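Local coordinates for membrane-associated protein VP24 (Marburg virus - Musoke, Kenya, 1980, PDB 4OR8) that probably acts as a minor matrix protein of the virion, with a role in assembly of the viral nucleocapsid and in virion budding, at residues G50-K55 / E103-L108; D118-Q123 / V171-N176. One frame throughout, in Å; residues are numbered along the deposited sequence.

Interaction 1 (G50-K55 / E103-L108); sequences GGWTVK and EPFLAL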
loop_
_atom_site.group_PDB
_atom_site.type_symbol
_atom_site.label_atom_id
_atom_site.label_comp_id
_atom_site.label_asym_id
_atom_site.label_seq_id
_atom_site.Cartn_x
_atom_site.Cartn_y
_atom_site.Cartn_z
ATOM N N GLY B 50 -15.154 1.672 4.513
ATOM C CA GLY B 50 -14.204 1.153 3.550
ATOM C C GLY B 50 -13.676 -0.228 3.891
ATOM O O GLY B 50 -12.779 -0.734 3.215
ATOM N N GLY B 51 -14.223 -0.842 4.935
ATOM C CA GLY B 51 -13.815 -2.185 5.307
ATOM C C GLY B 51 -14.109 -2.564 6.744
ATOM O O GLY B 51 -15.253 -2.511 7.190
ATOM N N TRP B 52 -13.069 -2.955 7.474
ATOM C CA TRP B 52 -13.243 -3.432 8.842
ATOM C C TRP B 52 -12.261 -2.805 9.818
ATOM O O TRP B 52 -11.240 -2.243 9.430
ATOM C CB TRP B 52 -13.075 -4.951 8.907
ATOM C CG TRP B 52 -13.885 -5.704 7.910
ATOM C CD1 TRP B 52 -15.141 -6.199 8.082
ATOM C CD2 TRP B 52 -13.490 -6.058 6.581
ATOM N NE1 TRP B 52 -15.556 -6.842 6.942
ATOM C CE2 TRP B 52 -14.560 -6.768 6.005
ATOM C CE3 TRP B 52 -12.335 -5.843 5.824
ATOM C CZ2 TRP B 52 -14.511 -7.264 4.704
ATOM C CZ3 TRP B 52 -12.287 -6.336 4.533
ATOM C CH2 TRP B 52 -13.368 -7.040 3.987
ATOM N N THR B 53 -12.586 -2.918 11.096
ATOM C CA THR B 53 -11.649 -2.585 12.151
ATOM C C THR B 53 -11.440 -3.813 13.023
ATOM O O THR B 53 -12.399 -4.450 13.458
ATOM C CB THR B 53 -12.144 -1.414 13.010
ATOM O OG1 THR B 53 -11.982 -0.191 12.282
ATOM C CG2 THR B 53 -11.352 -1.326 14.303
ATOM N N VAL B 54 -10.181 -4.157 13.254
ATOM C CA VAL B 54 -9.867 -5.242 14.163
ATOM C C VAL B 54 -9.020 -4.734 15.314
ATOM O O VAL B 54 -7.958 -4.144 15.109
ATOM C CB VAL B 54 -9.147 -6.393 13.461
ATOM C CG1 VAL B 54 -8.813 -7.476 14.462
ATOM C CG2 VAL B 54 -10.014 -6.947 12.343
ATOM N N LYS B 55 -9.511 -4.956 16.527
ATOM C CA LYS B 55 -8.781 -4.577 17.726
ATOM C C LYS B 55 -8.164 -5.800 18.379
ATOM O O LYS B 55 -8.849 -6.781 18.673
ATOM C CB LYS B 55 -9.700 -3.852 18.712
ATOM C CG LYS B 55 -10.210 -2.518 18.195
ATOM C CD LYS B 55 -11.026 -1.786 19.242
ATOM C CE LYS B 55 -11.502 -0.443 18.712
ATOM N NZ LYS B 55 -12.235 0.337 19.744
ATOM N N GLU B 103 -10.545 -13.653 3.301
ATOM C CA GLU B 103 -10.689 -12.227 3.556
ATOM C C GLU B 103 -9.393 -11.661 4.112
ATOM O O GLU B 103 -8.641 -12.369 4.781
ATOM C CB GLU B 103 -11.834 -11.968 4.540
ATOM C CG GLU B 103 -13.222 -12.209 3.970
ATOM C CD GLU B 103 -13.531 -13.682 3.787
ATOM O OE1 GLU B 103 -13.001 -14.503 4.567
ATOM O OE2 GLU B 103 -14.295 -14.018 2.858
ATOM N N PRO B 104 -9.123 -10.379 3.832
ATOM C CA PRO B 104 -7.889 -9.738 4.296
ATOM C C PRO B 104 -7.723 -9.739 5.817
ATOM O O PRO B 104 -6.590 -9.819 6.290
ATOM C CB PRO B 104 -8.004 -8.306 3.754
ATOM C CG PRO B 104 -9.435 -8.129 3.403
ATOM C CD PRO B 104 -9.928 -9.473 2.997
ATOM N N PHE B 105 -8.819 -9.665 6.569
ATOM C CA PHE B 105 -8.721 -9.681 8.031
ATOM C C PHE B 105 -8.349 -11.060 8.574
ATOM O O PHE B 105 -7.813 -11.180 9.674
ATOM C CB PHE B 105 -9.997 -9.149 8.700
ATOM C CG PHE B 105 -11.261 -9.839 8.260
ATOM C CD1 PHE B 105 -11.588 -11.098 8.744
ATOM C CD2 PHE B 105 -12.136 -9.216 7.381
ATOM C CE1 PHE B 105 -12.753 -11.730 8.347
ATOM C CE2 PHE B 105 -13.306 -9.840 6.980
ATOM C CZ PHE B 105 -13.614 -11.100 7.464
ATOM N N LEU B 106 -8.639 -12.097 7.798
ATOM C CA LEU B 106 -8.213 -13.446 8.138
ATOM C C LEU B 106 -6.735 -13.601 7.804
ATOM O O LEU B 106 -6.005 -14.330 8.475
ATOM C CB LEU B 106 -9.042 -14.473 7.367
ATOM C CG LEU B 106 -9.944 -15.382 8.204
ATOM C CD1 LEU B 106 -10.691 -14.582 9.255
ATOM C CD2 LEU B 106 -10.918 -16.120 7.308
ATOM N N ALA B 107 -6.299 -12.904 6.759
ATOM C CA ALA B 107 -4.902 -12.935 6.351
ATOM C C ALA B 107 -4.051 -12.149 7.339
ATOM O O ALA B 107 -2.901 -12.500 7.597
ATOM C CB ALA B 107 -4.745 -12.378 4.945
ATOM N N LEU B 108 -4.621 -11.078 7.885
ATOM C CA LEU B 108 -3.942 -10.302 8.910
ATOM C C LEU B 108 -3.791 -11.145 10.161
ATOM O O LEU B 108 -2.756 -11.112 10.826
ATOM C CB LEU B 108 -4.723 -9.030 9.244
ATOM C CG LEU B 108 -4.134 -8.212 10.396
ATOM C CD1 LEU B 108 -2.797 -7.617 10.001
ATOM C CD2 LEU B 108 -5.087 -7.127 10.850
#
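Trp52 turns one face of its indole to the phenyl edge of Phe105, an edge-to-face (T-shaped) pair in which the ring planes stand 74° apart. The centroid of the five-membered ring lies 4.7 Å from that of the Phe105 ring. Two phenyl carbons do the touching: Phe105 CD2 sits over the middle of the indole, 3.5 Å from Trp52 CD2, and Phe105 CE2 comes equally close to Trp52 CE2. One face of the Phe105 ring is covered from within its own segment by CB of Glu103, the N-cap residue of helix 104-115, displaced toward the rim. The benzo end of the indole meets the proline that opens the helix, with Pro104 CG lying obliquely 3.6 Å from Trp52 CZ3. With chi1 at 54°, Phe105 CG lies between its backbone N and carbonyl carbon, and its ring reaches across to the indole. Two residues along the strand, Val54 sends CG2 to within 4.3 Å of Phe105 CB, a looser touch. Strand 51-56 is the middle strand of a three-stranded antiparallel sheet, and the start of helix 104-115 packs on one side of it; Pro104 also meets Ile63 of the adjoining strand 59-64. The contact is largely apolar and aromatic: the electropositive C-H edge of the phenyl faces the electron-rich indole, so ring orientation matters, and neither formal charge nor a hydrogen bond takes part.

Interaction 2 (D118-Q123 / V171-N176); sequences DQELQQ and VKNFFN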
loop_
_atom_site.group_PDB
_atom_site.type_symbol
_atom_site.label_atom_id
_atom_site.label_comp_id
_atom_site.label_asym_id
_atom_site.label_seq_id
_atom_site.Cartn_x
_atom_site.Cartn_y
_atom_site.Cartn_z
ATOM N N ASP B 118 8.030 -14.664 16.309
ATOM C CA ASP B 118 9.298 -14.026 15.938
ATOM C C ASP B 118 10.378 -14.299 16.988
ATOM O O ASP B 118 10.143 -14.145 18.186
ATOM C CB ASP B 118 9.127 -12.512 15.734
ATOM C CG ASP B 118 10.298 -11.884 14.976
ATOM O OD1 ASP B 118 10.588 -12.337 13.846
ATOM O OD2 ASP B 118 10.934 -10.944 15.503
ATOM N N GLN B 119 11.561 -14.701 16.531
ATOM C CA GLN B 119 12.660 -15.073 17.424
ATOM C C GLN B 119 13.162 -13.911 18.279
ATOM O O GLN B 119 13.678 -14.109 19.380
ATOM C CB GLN B 119 13.826 -15.679 16.629
ATOM C CG GLN B 119 14.483 -14.729 15.622
ATOM C CD GLN B 119 13.663 -14.539 14.349
ATOM O OE1 GLN B 119 12.907 -15.426 13.943
ATOM N NE2 GLN B 119 13.809 -13.377 13.719
ATOM N N GLU B 120 13.007 -12.698 17.766
ATOM C CA GLU B 120 13.488 -11.515 18.457
ATOM C C GLU B 120 12.524 -11.129 19.571
ATOM O O GLU B 120 12.900 -10.453 20.526
ATOM C CB GLU B 120 13.649 -10.361 17.468
ATOM C CG GLU B 120 14.503 -9.214 17.976
ATOM C CD GLU B 120 14.869 -8.240 16.874
ATOM O OE1 GLU B 120 14.387 -8.427 15.736
ATOM O OE2 GLU B 120 15.640 -7.294 17.145
ATOM N N LEU B 121 11.278 -11.573 19.443
ATOM C CA LEU B 121 10.247 -11.276 20.429
ATOM C C LEU B 121 10.260 -12.251 21.604
ATOM O O LEU B 121 10.103 -11.852 22.758
ATOM C CB LEU B 121 8.870 -11.288 19.768
ATOM C CG LEU B 121 7.666 -11.215 20.711
ATOM C CD1 LEU B 121 7.765 -9.997 21.628
ATOM C CD2 LEU B 121 6.376 -11.174 19.912
ATOM N N GLN B 122 10.457 -13.527 21.298
ATOM C CA GLN B 122 10.366 -14.590 22.288
ATOM C C GLN B 122 11.666 -14.756 23.057
ATOM O O GLN B 122 11.850 -15.713 23.812
ATOM C CB GLN B 122 9.989 -15.886 21.588
ATOM C CG GLN B 122 8.640 -15.818 20.933
ATOM C CD GLN B 122 8.344 -17.066 20.167
ATOM O OE1 GLN B 122 9.204 -17.586 19.455
ATOM N NE2 GLN B 122 7.128 -17.578 20.316
ATOM N N GLN B 123 12.564 -13.802 22.872
ATOM C CA GLN B 123 13.885 -13.911 23.451
ATOM C C GLN B 123 13.938 -13.190 24.800
ATOM O O GLN B 123 14.707 -13.565 25.686
ATOM C CB GLN B 123 14.929 -13.415 22.444
ATOM C CG GLN B 123 16.062 -12.622 23.024
ATOM C CD GLN B 123 15.753 -11.142 23.071
ATOM O OE1 GLN B 123 14.615 -10.724 22.846
ATOM N NE2 GLN B 123 16.770 -10.337 23.361
ATOM N N VAL B 171 5.645 -7.041 18.032
ATOM C CA VAL B 171 4.793 -7.130 16.851
ATOM C C VAL B 171 5.036 -5.950 15.914
ATOM O O VAL B 171 5.096 -6.120 14.693
ATOM C CB VAL B 171 3.299 -7.208 17.234
ATOM C CG1 VAL B 171 2.422 -7.117 15.999
ATOM C CG2 VAL B 171 3.016 -8.493 17.992
ATOM N N LYS B 172 5.187 -4.760 16.488
ATOM C CA LYS B 172 5.519 -3.572 15.706
ATOM C C LYS B 172 6.865 -3.765 15.018
ATOM O O LYS B 172 7.051 -3.368 13.866
ATOM C CB LYS B 172 5.558 -2.324 16.591
ATOM C CG LYS B 172 4.199 -1.872 17.098
ATOM C CD LYS B 172 4.321 -0.713 18.080
ATOM C CE LYS B 172 4.754 0.573 17.391
ATOM N NZ LYS B 172 3.719 1.082 16.450
ATOM N N ASN B 173 7.795 -4.384 15.735
ATOM C CA ASN B 173 9.117 -4.665 15.197
ATOM C C ASN B 173 9.056 -5.627 14.016
ATOM O O ASN B 173 9.772 -5.457 13.028
ATOM C CB ASN B 173 10.029 -5.216 16.294
ATOM C CG ASN B 173 11.391 -5.625 15.774
ATOM O OD1 ASN B 173 11.681 -6.811 15.634
ATOM N ND2 ASN B 173 12.235 -4.643 15.484
ATOM N N PHE B 174 8.191 -6.630 14.118
ATOM C CA PHE B 174 8.023 -7.594 13.038
ATOM C C PHE B 174 7.397 -6.940 11.813
ATOM O O PHE B 174 7.774 -7.240 10.684
ATOM C CB PHE B 174 7.169 -8.775 13.490
ATOM C CG PHE B 174 6.963 -9.815 12.426
ATOM C CD1 PHE B 174 7.914 -10.798 12.212
ATOM C CD2 PHE B 174 5.820 -9.813 11.643
ATOM C CE1 PHE B 174 7.729 -11.759 11.238
ATOM C CE2 PHE B 174 5.629 -10.771 10.667
ATOM C CZ PHE B 174 6.586 -11.747 10.464
ATOM N N PHE B 175 6.433 -6.057 12.045
ATOM C CA PHE B 175 5.810 -5.312 10.963
ATOM C C PHE B 175 6.864 -4.483 10.259
ATOM O O PHE B 175 6.895 -4.408 9.032
ATOM C CB PHE B 175 4.718 -4.389 11.502
ATOM C CG PHE B 175 3.469 -5.104 11.918
ATOM C CD1 PHE B 175 3.200 -6.381 11.462
ATOM C CD2 PHE B 175 2.562 -4.494 12.763
ATOM C CE1 PHE B 175 2.046 -7.038 11.844
ATOM C CE2 PHE B 175 1.407 -5.144 13.147
ATOM C CZ PHE B 175 1.149 -6.419 12.686
ATOM N N ASN B 176 7.734 -3.872 11.052
ATOM C CA ASN B 176 8.791 -3.023 10.526
ATOM C C ASN B 176 9.801 -3.777 9.668
ATOM O O ASN B 176 10.276 -3.257 8.657
ATOM C CB ASN B 176 9.510 -2.302 11.665
ATOM C CG ASN B 176 10.661 -1.452 11.177
ATOM O OD1 ASN B 176 10.470 -0.310 10.761
ATOM N ND2 ASN B 176 11.869 -2.006 11.218
#
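Asp118 and Phe174 form the close, buried part of this contact, whereas Glu120 and Asn173 meet on its more exposed side. Asp118 OD1 lies 3.5 Å from Phe174 CD1, at the edge of the ring and near its plane, where the electropositive C-H rim can face a carboxylate oxygen. The carboxylate and ring planes are inclined at 68°, so the two groups do not stack. Asp118 CG is anti to the backbone N (chi1 -164°), which carries the carboxylate across to the helix; Asp118 CB also approaches Phe174 CD1, at 4.1 Å. The backbone of the same residue ties up the turn, its carbonyl O accepting from both Leu121 N and Gln122 N. On the solvent side the extended Glu120 chain brings OE1 up to the end of the Asn173 amide, with carboxylate and amide planes nearly perpendicular (86°). The stronger polar partner of Glu120 is Lys177, whose NZ forms a salt bridge with OE1 and a long, weak ion pair with Asp118 OD2; this lysine probably eases the closeness of the two carboxylates. The 118-123 loop, which joins helix 104-115 to helix 127-142, thus lies against helix 161-178. Leu121 of the loop packs on Ile166 and Leu167 of that helix, Phe174 touches Ala115 at the end of helix 104-115, and Val171 reaches Phe59 of strand 59-64.

Helix 104-115 connects the two contacts: its first turn packs on the sheet in interaction 1, and the loop after its last turn meets helix 161-178 in interaction 2. Their centres are about 21 Å apart, on opposite sides of the chain's centre, and their nearest atoms stay about 5 Å from each other without touching. Strand 59-64 provides a second bridge, since Phe61 meets both Leu108 from interaction 1 and Phe175 from interaction 2. The chemistry differs, aromatic and apolar in interaction 1, partly charged in interaction 2. Interaction 1 joins the three-stranded sheet to helix 104-115, and interaction 2 joins the loop after that helix to helix 161-178, within the pyramidal fold.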